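SusD homolog (Bacteroides thetaiotaomicron, PDB 3SGH) probably binds glycans at the bacterial cell surface as an outer-membrane lipoprotein of the SusD family, for uptake by a partner transporter. Local coordinates at residues Asn252-Ser257 and Pro435-Ala440; Asn260-Pro265 and Ser369-Tyr374; Gly284-Ser289 and Asn385-Gln390. All blocks are in the same frame, centred on the assembly; numbering follows the deposited sequence. Where two conformers were deposited one is given.

Interaction 1 (Asn252-Ser257 and Pro435-Ala440)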
ATOM      1  N   ASN A 252       8.213  -9.462  -8.229  1.00 13.81           N
ATOM      2  CA  ASN A 252       9.244  -8.443  -8.449  1.00 14.42           C
ATOM      3  C   ASN A 252      10.590  -8.954  -7.931  1.00 14.64           C
ATOM      4  O   ASN A 252      10.699  -9.563  -6.856  1.00 14.66           O
ATOM      5  CB  ASN A 252       8.818  -7.148  -7.740  1.00 13.99           C
ATOM      6  CG  ASN A 252       9.690  -5.955  -8.048  1.00 13.91           C
ATOM      7  OD1 ASN A 252      10.921  -6.000  -7.917  1.00 14.35           O
ATOM      8  ND2 ASN A 252       9.055  -4.842  -8.375  1.00 12.89           N
ATOM      9  N   ALA A 253      11.623  -8.744  -8.761  1.00 13.38           N
ATOM     10  CA  ALA A 253      12.995  -9.073  -8.448  1.00 13.35           C
ATOM     11  C   ALA A 253      13.419  -8.654  -7.050  1.00 13.99           C
ATOM     12  O   ALA A 253      14.195  -9.333  -6.383  1.00 14.24           O
ATOM     13  CB  ALA A 253      13.892  -8.312  -9.462  1.00 12.68           C
ATOM     14  N   CYS A 254      12.946  -7.482  -6.632  1.00 13.51           N
ATOM     15  CA  CYS A 254      13.374  -6.873  -5.390  1.00 14.38           C
ATOM     16  C   CYS A 254      12.927  -7.664  -4.130  1.00 14.88           C
ATOM     17  O   CYS A 254      13.770  -8.155  -3.411  1.00 12.30           O
ATOM     18  CB  CYS A 254      12.854  -5.434  -5.332  1.00 15.29           C
ATOM     19  SG  CYS A 254      13.371  -4.532  -3.873  1.00 19.26           S
ATOM     20  N   LEU A 255      11.617  -7.840  -3.917  1.00 14.56           N
ATOM     21  CA  LEU A 255      11.166  -8.619  -2.774  1.00 14.15           C
ATOM     22  C   LEU A 255      11.717 -10.057  -2.812  1.00 13.44           C
ATOM     23  O   LEU A 255      12.167 -10.578  -1.782  1.00 13.87           O
ATOM     24  CB  LEU A 255       9.641  -8.664  -2.696  1.00 13.79           C
ATOM     25  CG  LEU A 255       9.073  -9.392  -1.474  1.00 13.02           C
ATOM     26  CD1 LEU A 255       9.522  -8.730  -0.169  1.00 13.12           C
ATOM     27  CD2 LEU A 255       7.514  -9.506  -1.590  1.00 14.02           C
ATOM     28  N   VAL A 256      11.697 -10.699  -3.972  1.00 12.44           N
ATOM     29  CA  VAL A 256      12.167 -12.094  -4.087  1.00 13.36           C
ATOM     30  C   VAL A 256      13.652 -12.179  -3.693  1.00 13.77           C
ATOM     31  O   VAL A 256      14.072 -13.068  -2.963  1.00 14.06           O
ATOM     32  CB  VAL A 256      11.939 -12.679  -5.515  1.00 13.79           C
ATOM     33  CG1 VAL A 256      12.526 -14.085  -5.615  1.00 15.62           C
ATOM     34  CG2 VAL A 256      10.397 -12.659  -5.866  1.00 13.62           C
ATOM     35  N   SER A 257      14.471 -11.257  -4.193  1.00 13.29           N
ATOM     36  CA  SER A 257      15.912 -11.214  -3.842  1.00 14.35           C
ATOM     37  C   SER A 257      16.183 -10.956  -2.355  1.00 14.28           C
ATOM     38  O   SER A 257      17.075 -11.587  -1.739  1.00 13.55           O
ATOM     39  CB  SER A 257      16.637 -10.149  -4.685  1.00 14.79           C
ATOM     40  OG  SER A 257      16.633 -10.566  -6.035  1.00 17.81           O
ATOM     41  N   PRO A 435      12.003   0.429   2.787  1.00 15.56           N
ATOM     42  CA  PRO A 435      13.016  -0.481   2.283  1.00 15.61           C
ATOM     43  C   PRO A 435      13.689   0.057   0.998  1.00 15.18           C
ATOM     44  O   PRO A 435      13.131   0.930   0.318  1.00 16.20           O
ATOM     45  CB  PRO A 435      12.193  -1.726   1.971  1.00 15.49           C
ATOM     46  CG  PRO A 435      10.886  -1.166   1.500  1.00 16.32           C
ATOM     47  CD  PRO A 435      10.648  -0.060   2.495  1.00 15.35           C
ATOM     48  N   ARG A 436      14.889  -0.432   0.704  1.00 16.02           N
ATOM     49  CA  ARG A 436      15.649   0.020  -0.449  1.00 16.79           C
ATOM     50  C   ARG A 436      15.177  -0.666  -1.731  1.00 17.67           C
ATOM     51  O   ARG A 436      15.817  -1.577  -2.276  1.00 19.02           O
ATOM     52  CB  ARG A 436      17.136  -0.169  -0.234  1.00 17.46           C
ATOM     53  CG  ARG A 436      17.651   0.376   1.100  1.00 19.34           C
ATOM     54  CD  ARG A 436      19.135   0.244   1.166  1.00 20.31           C
ATOM     55  NE  ARG A 436      19.644   0.463   2.527  1.00 20.78           N
ATOM     56  CZ  ARG A 436      20.558   1.371   2.875  1.00 22.96           C
ATOM     57  NH1 ARG A 436      21.091   2.192   1.980  1.00 22.30           N
ATOM     58  NH2 ARG A 436      20.949   1.455   4.135  1.00 23.14           N
ATOM     59  N   ILE A 437      14.053  -0.165  -2.229  1.00 17.28           N
ATOM     60  CA  ILE A 437      13.376  -0.719  -3.411  0.50 16.96           C
ATOM     61  C   ILE A 437      14.219  -0.532  -4.661  1.00 17.05           C
ATOM     62  O   ILE A 437      14.743   0.576  -4.929  1.00 17.12           O
ATOM     63  CB  ILE A 437      12.004  -0.038  -3.641  0.50 17.13           C
ATOM     64  CG1 ILE A 437      11.092  -0.240  -2.436  0.50 16.56           C
ATOM     65  CG2 ILE A 437      11.348  -0.551  -4.901  0.50 16.08           C
ATOM     66  CD1 ILE A 437      11.038  -1.718  -1.983  0.50 18.41           C
ATOM     67  N   PHE A 438      14.386  -1.601  -5.420  1.00 17.14           N
ATOM     68  CA  PHE A 438      15.163  -1.522  -6.650  1.00 16.88           C
ATOM     69  C   PHE A 438      14.531  -0.541  -7.648  1.00 16.95           C
ATOM     70  O   PHE A 438      13.377  -0.724  -8.050  1.00 16.52           O
ATOM     71  CB  PHE A 438      15.227  -2.870  -7.347  1.00 17.20           C
ATOM     72  CG  PHE A 438      15.905  -3.978  -6.588  1.00 17.12           C
ATOM     73  CD1 PHE A 438      16.501  -3.804  -5.357  1.00 19.31           C
ATOM     74  CD2 PHE A 438      16.027  -5.222  -7.217  1.00 17.36           C
ATOM     75  CE1 PHE A 438      17.125  -4.904  -4.717  1.00 16.71           C
ATOM     76  CE2 PHE A 438      16.647  -6.272  -6.620  1.00 18.93           C
ATOM     77  CZ  PHE A 438      17.208  -6.134  -5.383  1.00 18.71           C
ATOM     78  N   PRO A 439      15.306   0.450  -8.103  1.00 17.18           N
ATOM     79  CA  PRO A 439      14.768   1.394  -9.104  1.00 17.33           C
ATOM     80  C   PRO A 439      14.776   0.759 -10.483  1.00 17.08           C
ATOM     81  O   PRO A 439      15.363  -0.307 -10.675  1.00 16.28           O
ATOM     82  CB  PRO A 439      15.784   2.521  -9.080  1.00 18.70           C
ATOM     83  CG  PRO A 439      17.084   1.822  -8.798  1.00 20.32           C
ATOM     84  CD  PRO A 439      16.711   0.758  -7.764  1.00 18.55           C
ATOM     85  N   ALA A 440      14.152   1.426 -11.443  1.00 15.71           N
ATOM     86  CA  ALA A 440      14.258   1.093 -12.839  1.00 15.41           C
ATOM     87  C   ALA A 440      15.737   1.087 -13.257  1.00 15.43           C
ATOM     88  O   ALA A 440      16.567   1.811 -12.667  1.00 14.95           O
ATOM     89  CB  ALA A 440      13.464   2.121 -13.664  1.00 14.89           C
TER
HETATM   90  O   HOH W   1      10.653  -2.390  -8.007  1.00 16.26           O

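Interaction 2 (Asn260-Pro265 and Ser369-Tyr374)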
ATOM      1  N   ASN A 260      15.261 -14.362  -0.846  1.00 14.98           N
ATOM      2  CA  ASN A 260      16.236 -15.409  -1.191  1.00 15.60           C
ATOM      3  C   ASN A 260      17.495 -15.281  -0.294  1.00 17.07           C
ATOM      4  O   ASN A 260      18.001 -16.274   0.232  1.00 17.08           O
ATOM      5  CB  ASN A 260      16.634 -15.354  -2.664  1.00 16.32           C
ATOM      6  CG  ASN A 260      15.633 -16.043  -3.590  1.00 16.29           C
ATOM      7  OD1 ASN A 260      14.879 -16.918  -3.175  1.00 15.93           O
ATOM      8  ND2 ASN A 260      15.685 -15.691  -4.877  1.00 15.94           N
ATOM      9  N   GLY A 261      17.960 -14.047  -0.103  1.00 16.31           N
ATOM     10  CA  GLY A 261      19.135 -13.783   0.739  1.00 17.31           C
ATOM     11  C   GLY A 261      18.895 -14.245   2.158  1.00 17.00           C
ATOM     12  O   GLY A 261      19.800 -14.777   2.804  1.00 17.82           O
ATOM     13  N   TYR A 262      17.652 -14.059   2.640  1.00 16.81           N
ATOM     14  CA  TYR A 262      17.242 -14.467   3.996  1.00 16.82           C
ATOM     15  C   TYR A 262      16.790 -15.920   4.148  1.00 18.27           C
ATOM     16  O   TYR A 262      16.398 -16.325   5.260  1.00 19.02           O
ATOM     17  CB  TYR A 262      16.070 -13.597   4.450  1.00 16.04           C
ATOM     18  CG  TYR A 262      16.360 -12.130   4.729  1.00 16.28           C
ATOM     19  CD1 TYR A 262      17.626 -11.704   5.153  1.00 16.75           C
ATOM     20  CD2 TYR A 262      15.349 -11.169   4.643  1.00 17.86           C
ATOM     21  CE1 TYR A 262      17.860 -10.372   5.436  1.00 16.64           C
ATOM     22  CE2 TYR A 262      15.568  -9.854   4.946  1.00 18.65           C
ATOM     23  CZ  TYR A 262      16.816  -9.454   5.355  1.00 18.36           C
ATOM     24  OH  TYR A 262      16.995  -8.137   5.663  1.00 17.23           O
ATOM     25  N   ASN A 263      16.876 -16.708   3.072  1.00 17.85           N
ATOM     26  CA  ASN A 263      16.304 -18.072   3.014  1.00 19.18           C
ATOM     27  C   ASN A 263      14.931 -18.086   3.649  1.00 18.95           C
ATOM     28  O   ASN A 263      14.599 -18.963   4.422  1.00 18.81           O
ATOM     29  CB  ASN A 263      17.251 -19.083   3.688  1.00 20.10           C
ATOM     30  CG  ASN A 263      18.579 -19.166   2.975  1.00 22.38           C
ATOM     31  OD1 ASN A 263      18.606 -19.229   1.754  1.00 26.07           O
ATOM     32  ND2 ASN A 263      19.669 -19.158   3.728  1.00 27.72           N
ATOM     33  N   ASP A 264      14.123 -17.090   3.276  1.00 17.80           N
ATOM     34  CA  ASP A 264      12.892 -16.765   4.004  1.00 16.95           C
ATOM     35  C   ASP A 264      11.851 -17.849   3.806  1.00 17.39           C
ATOM     36  O   ASP A 264      11.448 -18.124   2.668  1.00 17.20           O
ATOM     37  CB  ASP A 264      12.356 -15.396   3.535  1.00 16.45           C
ATOM     38  CG  ASP A 264      11.366 -14.775   4.495  1.00 15.55           C
ATOM     39  OD1 ASP A 264      10.359 -15.442   4.890  1.00 15.29           O
ATOM     40  OD2 ASP A 264      11.558 -13.588   4.859  1.00 16.18           O
ATOM     41  N   PRO A 265      11.383 -18.435   4.904  1.00 17.43           N
ATOM     42  CA  PRO A 265      10.426 -19.526   4.761  1.00 17.87           C
ATOM     43  C   PRO A 265       9.061 -19.116   4.265  1.00 17.30           C
ATOM     44  O   PRO A 265       8.246 -19.978   3.948  1.00 18.64           O
ATOM     45  CB  PRO A 265      10.310 -20.115   6.170  1.00 18.58           C
ATOM     46  CG  PRO A 265      11.093 -19.297   7.060  1.00 20.60           C
ATOM     47  CD  PRO A 265      11.819 -18.234   6.300  1.00 18.70           C
ATOM     48  N   SER A 369      22.515 -13.646   7.687  1.00 21.37           N
ATOM     49  CA  SER A 369      21.995 -13.588   6.349  1.00 21.08           C
ATOM     50  C   SER A 369      21.679 -12.153   5.922  1.00 21.00           C
ATOM     51  O   SER A 369      21.114 -11.388   6.693  1.00 20.95           O
ATOM     52  CB  SER A 369      20.731 -14.456   6.208  1.00 21.25           C
ATOM     53  OG  SER A 369      20.981 -15.821   6.474  1.00 22.49           O
ATOM     54  N   ILE A 370      22.038 -11.805   4.693  1.00 19.55           N
ATOM     55  CA  ILE A 370      21.771 -10.448   4.198  1.00 19.72           C
ATOM     56  C   ILE A 370      20.938 -10.487   2.929  1.00 19.11           C
ATOM     57  O   ILE A 370      20.846 -11.525   2.265  1.00 19.00           O
ATOM     58  CB  ILE A 370      23.079  -9.678   3.963  1.00 21.22           C
ATOM     59  CG1 ILE A 370      23.934 -10.342   2.892  1.00 22.54           C
ATOM     60  CG2 ILE A 370      23.838  -9.552   5.344  1.00 23.42           C
ATOM     61  CD1 ILE A 370      25.316  -9.707   2.724  1.00 25.96           C
ATOM     62  N   PRO A 371      20.306  -9.367   2.585  1.00 19.00           N
ATOM     63  CA  PRO A 371      19.447  -9.359   1.405  1.00 17.69           C
ATOM     64  C   PRO A 371      20.236  -9.746   0.147  1.00 17.82           C
ATOM     65  O   PRO A 371      21.395  -9.388  -0.019  1.00 18.47           O
ATOM     66  CB  PRO A 371      18.885  -7.919   1.405  1.00 17.33           C
ATOM     67  CG  PRO A 371      18.963  -7.509   2.848  1.00 17.82           C
ATOM     68  CD  PRO A 371      20.171  -8.126   3.382  1.00 18.61           C
ATOM     69  N   GLY A 372      19.615 -10.552  -0.700  1.00 17.25           N
ATOM     70  CA  GLY A 372      20.269 -11.138  -1.864  1.00 16.80           C
ATOM     71  C   GLY A 372      20.397 -10.189  -3.032  1.00 17.95           C
ATOM     72  O   GLY A 372      19.581  -9.262  -3.218  1.00 17.84           O
ATOM     73  N   ASN A 373      21.427 -10.417  -3.827  1.00 17.76           N
ATOM     74  CA  ASN A 373      21.550  -9.700  -5.086  1.00 18.17           C
ATOM     75  C   ASN A 373      20.636 -10.373  -6.084  1.00 18.82           C
ATOM     76  O   ASN A 373      20.219 -11.511  -5.864  1.00 19.37           O
ATOM     77  CB  ASN A 373      22.998  -9.736  -5.568  1.00 19.32           C
ATOM     78  CG  ASN A 373      23.914  -9.050  -4.618  1.00 19.26           C
ATOM     79  OD1 ASN A 373      23.552  -8.050  -4.037  1.00 19.76           O
ATOM     80  ND2 ASN A 373      25.117  -9.585  -4.453  1.00 21.30           N
ATOM     81  N   TYR A 374      20.349  -9.689  -7.182  1.00 17.98           N
ATOM     82  CA  TYR A 374      19.461 -10.223  -8.179  1.00 17.52           C
ATOM     83  C   TYR A 374      20.242 -10.567  -9.427  1.00 17.31           C
ATOM     84  O   TYR A 374      21.024  -9.746  -9.886  1.00 16.32           O
ATOM     85  CB  TYR A 374      18.436  -9.158  -8.552  1.00 17.39           C
ATOM     86  CG  TYR A 374      17.558  -9.594  -9.692  1.00 16.44           C
ATOM     87  CD1 TYR A 374      16.633 -10.616  -9.528  1.00 15.92           C
ATOM     88  CD2 TYR A 374      17.627  -8.963 -10.922  1.00 17.12           C
ATOM     89  CE1 TYR A 374      15.840 -11.027 -10.579  1.00 16.52           C
ATOM     90  CE2 TYR A 374      16.815  -9.359 -11.981  1.00 17.40           C
ATOM     91  CZ  TYR A 374      15.919 -10.394 -11.793  1.00 15.86           C
ATOM     92  OH  TYR A 374      15.122 -10.802 -12.829  1.00 17.73           O
TER
HETATM   93  O   HOH W   2      22.843 -14.099   3.014  1.00 28.32           O

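Interaction 3 (Gly284-Ser289 and Asn385-Gln390)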
ATOM      1  N   GLY A 284      12.333 -13.371  -9.403  1.00 14.79           N
ATOM      2  CA  GLY A 284      11.448 -12.258  -9.781  1.00 15.01           C
ATOM      3  C   GLY A 284      11.852 -11.583 -11.079  1.00 15.14           C
ATOM      4  O   GLY A 284      12.918 -11.882 -11.641  1.00 15.90           O
ATOM      5  N   VAL A 285      10.999 -10.670 -11.522  1.00 13.97           N
ATOM      6  CA  VAL A 285      11.196  -9.860 -12.727  1.00 13.88           C
ATOM      7  C   VAL A 285      11.667  -8.479 -12.358  1.00 13.49           C
ATOM      8  O   VAL A 285      11.080  -7.831 -11.494  1.00 13.33           O
ATOM      9  CB  VAL A 285       9.893  -9.790 -13.582  1.00 13.94           C
ATOM     10  CG1 VAL A 285      10.153  -8.944 -14.893  1.00 14.33           C
ATOM     11  CG2 VAL A 285       9.393 -11.186 -13.877  1.00 13.14           C
ATOM     12  N   ARG A 286      12.736  -7.998 -13.013  1.00 14.06           N
ATOM     13  CA  ARG A 286      13.196  -6.645 -12.776  1.00 14.58           C
ATOM     14  C   ARG A 286      12.164  -5.655 -13.361  1.00 14.73           C
ATOM     15  O   ARG A 286      11.889  -5.678 -14.567  1.00 15.36           O
ATOM     16  CB  ARG A 286      14.575  -6.439 -13.399  1.00 14.85           C
ATOM     17  CG  ARG A 286      15.172  -5.060 -13.160  1.00 12.97           C
ATOM     18  CD  ARG A 286      15.719  -4.895 -11.709  1.00 14.98           C
ATOM     19  NE  ARG A 286      16.181  -3.526 -11.531  1.00 15.05           N
ATOM     20  CZ  ARG A 286      17.338  -3.023 -11.943  1.00 15.33           C
ATOM     21  NH1 ARG A 286      18.266  -3.784 -12.449  1.00 16.69           N
ATOM     22  NH2 ARG A 286      17.577  -1.715 -11.795  1.00 16.29           N
ATOM     23  N   SER A 287      11.660  -4.768 -12.509  1.00 13.88           N
ATOM     24  CA  SER A 287      10.706  -3.747 -12.915  1.00 13.92           C
ATOM     25  C   SER A 287      11.544  -2.668 -13.572  1.00 15.01           C
ATOM     26  O   SER A 287      12.621  -2.321 -13.055  1.00 15.52           O
ATOM     27  CB  SER A 287       9.962  -3.203 -11.704  1.00 13.14           C
ATOM     28  OG  SER A 287       9.008  -2.255 -12.109  1.00 14.32           O
ATOM     29  N   GLY A 288      11.138  -2.201 -14.743  1.00 14.76           N
ATOM     30  CA  GLY A 288      11.945  -1.230 -15.439  1.00 15.64           C
ATOM     31  C   GLY A 288      13.202  -1.904 -16.026  1.00 15.62           C
ATOM     32  O   GLY A 288      14.323  -1.415 -15.865  1.00 15.82           O
ATOM     33  N   SER A 289      12.996  -3.026 -16.700  1.00 15.26           N
ATOM     34  CA  SER A 289      14.101  -3.861 -17.195  1.00 15.35           C
ATOM     35  C   SER A 289      14.916  -3.194 -18.298  1.00 16.52           C
ATOM     36  O   SER A 289      14.467  -2.234 -18.937  1.00 16.04           O
ATOM     37  CB  SER A 289      13.496  -5.197 -17.667  1.00 16.04           C
ATOM     38  OG  SER A 289      12.346  -4.973 -18.461  1.00 15.09           O
ATOM     39  N   ASN A 385      19.754  -6.703 -16.398  1.00 16.36           N
ATOM     40  CA  ASN A 385      18.794  -6.626 -15.321  1.00 16.28           C
ATOM     41  C   ASN A 385      19.384  -6.936 -13.956  1.00 16.83           C
ATOM     42  O   ASN A 385      18.716  -6.717 -12.944  1.00 15.73           O
ATOM     43  CB  ASN A 385      17.606  -7.569 -15.599  1.00 15.82           C
ATOM     44  CG  ASN A 385      16.813  -7.122 -16.780  1.00 17.30           C
ATOM     45  OD1 ASN A 385      16.618  -5.916 -16.965  1.00 17.41           O
ATOM     46  ND2 ASN A 385      16.323  -8.045 -17.552  1.00 17.72           N
ATOM     47  N   ASN A 386      20.626  -7.434 -13.916  1.00 16.94           N
ATOM     48  CA  ASN A 386      21.215  -7.824 -12.649  1.00 18.18           C
ATOM     49  C   ASN A 386      21.353  -6.605 -11.720  1.00 17.68           C
ATOM     50  O   ASN A 386      21.576  -5.500 -12.164  1.00 18.83           O
ATOM     51  CB  ASN A 386      22.591  -8.470 -12.845  1.00 17.42           C
ATOM     52  CG  ASN A 386      22.556  -9.819 -13.553  1.00 18.65           C
ATOM     53  OD1 ASN A 386      21.506 -10.349 -13.946  1.00 17.56           O
ATOM     54  ND2 ASN A 386      23.738 -10.407 -13.676  1.00 19.51           N
ATOM     55  N   TYR A 387      21.224  -6.818 -10.413  1.00 17.84           N
ATOM     56  CA  TYR A 387      21.228  -5.712  -9.471  1.00 16.68           C
ATOM     57  C   TYR A 387      21.871  -6.090  -8.139  1.00 16.43           C
ATOM     58  O   TYR A 387      21.565  -7.128  -7.563  1.00 16.95           O
ATOM     59  CB  TYR A 387      19.808  -5.138  -9.301  1.00 16.48           C
ATOM     60  CG  TYR A 387      19.761  -3.759  -8.646  1.00 16.70           C
ATOM     61  CD1 TYR A 387      19.982  -2.592  -9.372  1.00 21.13           C
ATOM     62  CD2 TYR A 387      19.494  -3.639  -7.289  1.00 19.39           C
ATOM     63  CE1 TYR A 387      19.960  -1.341  -8.741  1.00 22.36           C
ATOM     64  CE2 TYR A 387      19.454  -2.408  -6.674  1.00 20.29           C
ATOM     65  CZ  TYR A 387      19.689  -1.275  -7.393  1.00 20.03           C
ATOM     66  OH  TYR A 387      19.644  -0.087  -6.723  1.00 25.20           O
ATOM     67  N   THR A 388      22.779  -5.239  -7.679  1.00 17.32           N
ATOM     68  CA  THR A 388      23.410  -5.392  -6.367  1.00 16.16           C
ATOM     69  C   THR A 388      22.523  -4.772  -5.293  1.00 16.64           C
ATOM     70  O   THR A 388      22.203  -3.572  -5.330  1.00 16.51           O
ATOM     71  CB  THR A 388      24.818  -4.753  -6.335  1.00 17.25           C
ATOM     72  OG1 THR A 388      25.645  -5.262  -7.407  1.00 18.66           O
ATOM     73  CG2 THR A 388      25.458  -5.012  -4.973  1.00 16.98           C
ATOM     74  N   ASN A 389      22.087  -5.591  -4.351  1.00 16.39           N
ATOM     75  CA  ASN A 389      21.210  -5.108  -3.279  1.00 17.67           C
ATOM     76  C   ASN A 389      21.944  -4.077  -2.443  1.00 18.91           C
ATOM     77  O   ASN A 389      23.092  -4.305  -2.018  1.00 18.84           O
ATOM     78  CB  ASN A 389      20.735  -6.285  -2.425  1.00 17.71           C
ATOM     79  CG  ASN A 389      19.486  -6.001  -1.701  1.00 16.37           C
ATOM     80  OD1 ASN A 389      19.364  -4.969  -1.034  1.00 17.21           O
ATOM     81  ND2 ASN A 389      18.522  -6.930  -1.787  1.00 16.46           N
ATOM     82  N   GLN A 390      21.305  -2.934  -2.202  1.00 19.01           N
ATOM     83  CA  GLN A 390      21.989  -1.909  -1.484  1.00 19.86           C
ATOM     84  C   GLN A 390      21.761  -2.051   0.007  1.00 19.07           C
ATOM     85  O   GLN A 390      22.410  -1.342   0.760  1.00 18.61           O
ATOM     86  CB  GLN A 390      21.622  -0.524  -2.000  1.00 21.89           C
ATOM     87  CG  GLN A 390      22.067  -0.335  -3.452  1.00 26.07           C
ATOM     88  CD  GLN A 390      21.971   1.118  -3.934  1.00 35.20           C
ATOM     89  OE1 GLN A 390      21.534   2.017  -3.197  1.00 38.27           O
ATOM     90  NE2 GLN A 390      22.387   1.348  -5.180  1.00 35.73           N
TER

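Interaction 1 (Asn252-Ser257 and Pro435-Ala440)
Cys254 holds SG anti to its backbone N (chi1 -178°), while Phe438 turns CG anti to its own carbonyl carbon (chi1 -63°); together these torsions bring the sulfur and the phenyl ring against one another. SG lies over one face of the ring, 3.9 Å from the Phe438 ring centroid, a sulfur-aromatic contact. Beside it Cys254 CA takes part in a CH-pi contact over the face, 3.7 Å from the centroid of the same ring. The sulfur also accepts a nearly straight hydrogen bond from Phe438 N (SG to N 3.5 Å, angle at the hydrogen 163°). Cysteine suits this place because its short, polarisable side chain can meet an aromatic face and a backbone N-H at once. Ser257 CB lies near the far end of the ring. Trp415 of helix 403-417 also packs on Cys254, and the Phe438 ring meets that of Tyr387. A water links the Asn252 side-chain amide to the Phe438 backbone, accepting from ND2 and donating to Phe438 O; ND2 also donates to Val50 O. The other end of that amide caps the helix: Asn252 OD1 receives Cys254 N at 2.8 Å, on a lone pair in the carbonyl plane, the classic asparagine N-cap that begins helix 253-261 of this SusD-like fold.

Interaction 2 (Asn260-Pro265 and Ser369-Tyr374)
Ile370 N donates to a water 3.0 Å away, and the same water donates in turn to Gly261 O, 3.1 Å from it, so a single molecule joins the backbones where no direct hydrogen bond links them. Gly261 O also has Ser369 CB beside it at 3.5 Å, while the hydroxyl of that serine is turned to Asp366. Gly261 itself is what lets the two segments come so near. Its CA stands 3.9 Å from Gly372 CA and makes a CA-H...O contact with Ile370 O at 3.2 Å, in space that a CB on Gly261 would claim; Gly372, likewise without a side chain, lies with its backbone against the same turn of helix.

Tyr262 supplies the apolar part. Its chi1 (-69°) sets CG anti to the carbonyl carbon, and the ring beyond it lies beside the loop 369-374. Ser369 O lies at the ring edge, near its plane, 3.6 Å from Tyr262 CE1. Further out the ring and the Pro371 pyrrolidine cross obliquely, with Pro371 CG 3.5 Å from Tyr262 OH. A proline suits this place, since its compact ring offers carbon to the phenol and its backbone N needs no acceptor. The hydroxyl is bonded elsewhere, to Ile393 O, and the ring also packs on Thr412, Gln413 and Ile416 of helix 403-417.

Just beyond the tyrosine, Asn263 takes positive phi (42°) and its N returns to Asn260 O at 3.1 Å. This is one of the two bonds back into the last turn which, with the positive phi, define a Schellman motif, the C-terminal cap that ends helix 253-261.

Interaction 3 (Gly284-Ser289 and Asn385-Gln390)
Arg286 and Asn385 join two irregular loops of the SusD-like fold, and the arginine gives the largest share of the contact. Its CB begins against Asn385 CB, 3.9 Å away, carbon on carbon. Chi1 (-178°) sets CG anti to the backbone N, 3.9 Å from Asn385 O, and the bend at chi2 (76°) brings CD to 3.7 Å from that oxygen. NE is hydrogen-bonded outside the two segments, and CZ lies 3.7 Å from Tyr387 CD1. At the tip, NH1 donates to Asn385 O at 3.0 Å. The oxygen lies almost in the guanidinium plane, yet the donor sits well above the plane of the peptide carbonyl.

NH2 points elsewhere, to Pro439 O, so one guanidinium ties together backbone carbonyls from two separate loops. Arginine suits this buried place because its planar head can spread several N-H groups over acceptors in different directions. Tyr387 CD1 lies over one face of the head, 3.3 Å above the guanidinium plane, toward the rim and 3.5 Å from NH2. The two side chains cross at about a right angle with their planes steeply inclined, so ring atom CD1 makes the approach and the ring does not lie flat on the head.

The Asn385 side chain makes a second contact, with Ser289. OD1 accepts from Ala290 N, just past Ser289, while the Ser289 hydroxyl is bonded to Glu291 O. Gly288, with positive phi, leads the chain here, and Asn385 OD1 comes to rest 3.3 Å from both Ser289 CA and Ser289 CB.

In the fold
Interactions 1 and 2 hold opposite ends of helix 253-261, its N-cap and its C-terminal Schellman turn, while interactions 2 and 3 use two parts of the loop between helices 360-364 and 403-417. Interactions 1 and 3 are buried; interaction 2, farther from the centre of the chain, is only partly so. The chemistry follows: sulfur, aromatic ring and a backbone N-H in interaction 1, a charged head satisfied by carbonyls in interaction 3, and close glycine backbones with a bridging water in interaction 2. Direct links bind all three: Arg286 to Pro439, Ser257 to Gly372, and Tyr374 to both Gly284 and Tyr387, making one connected network.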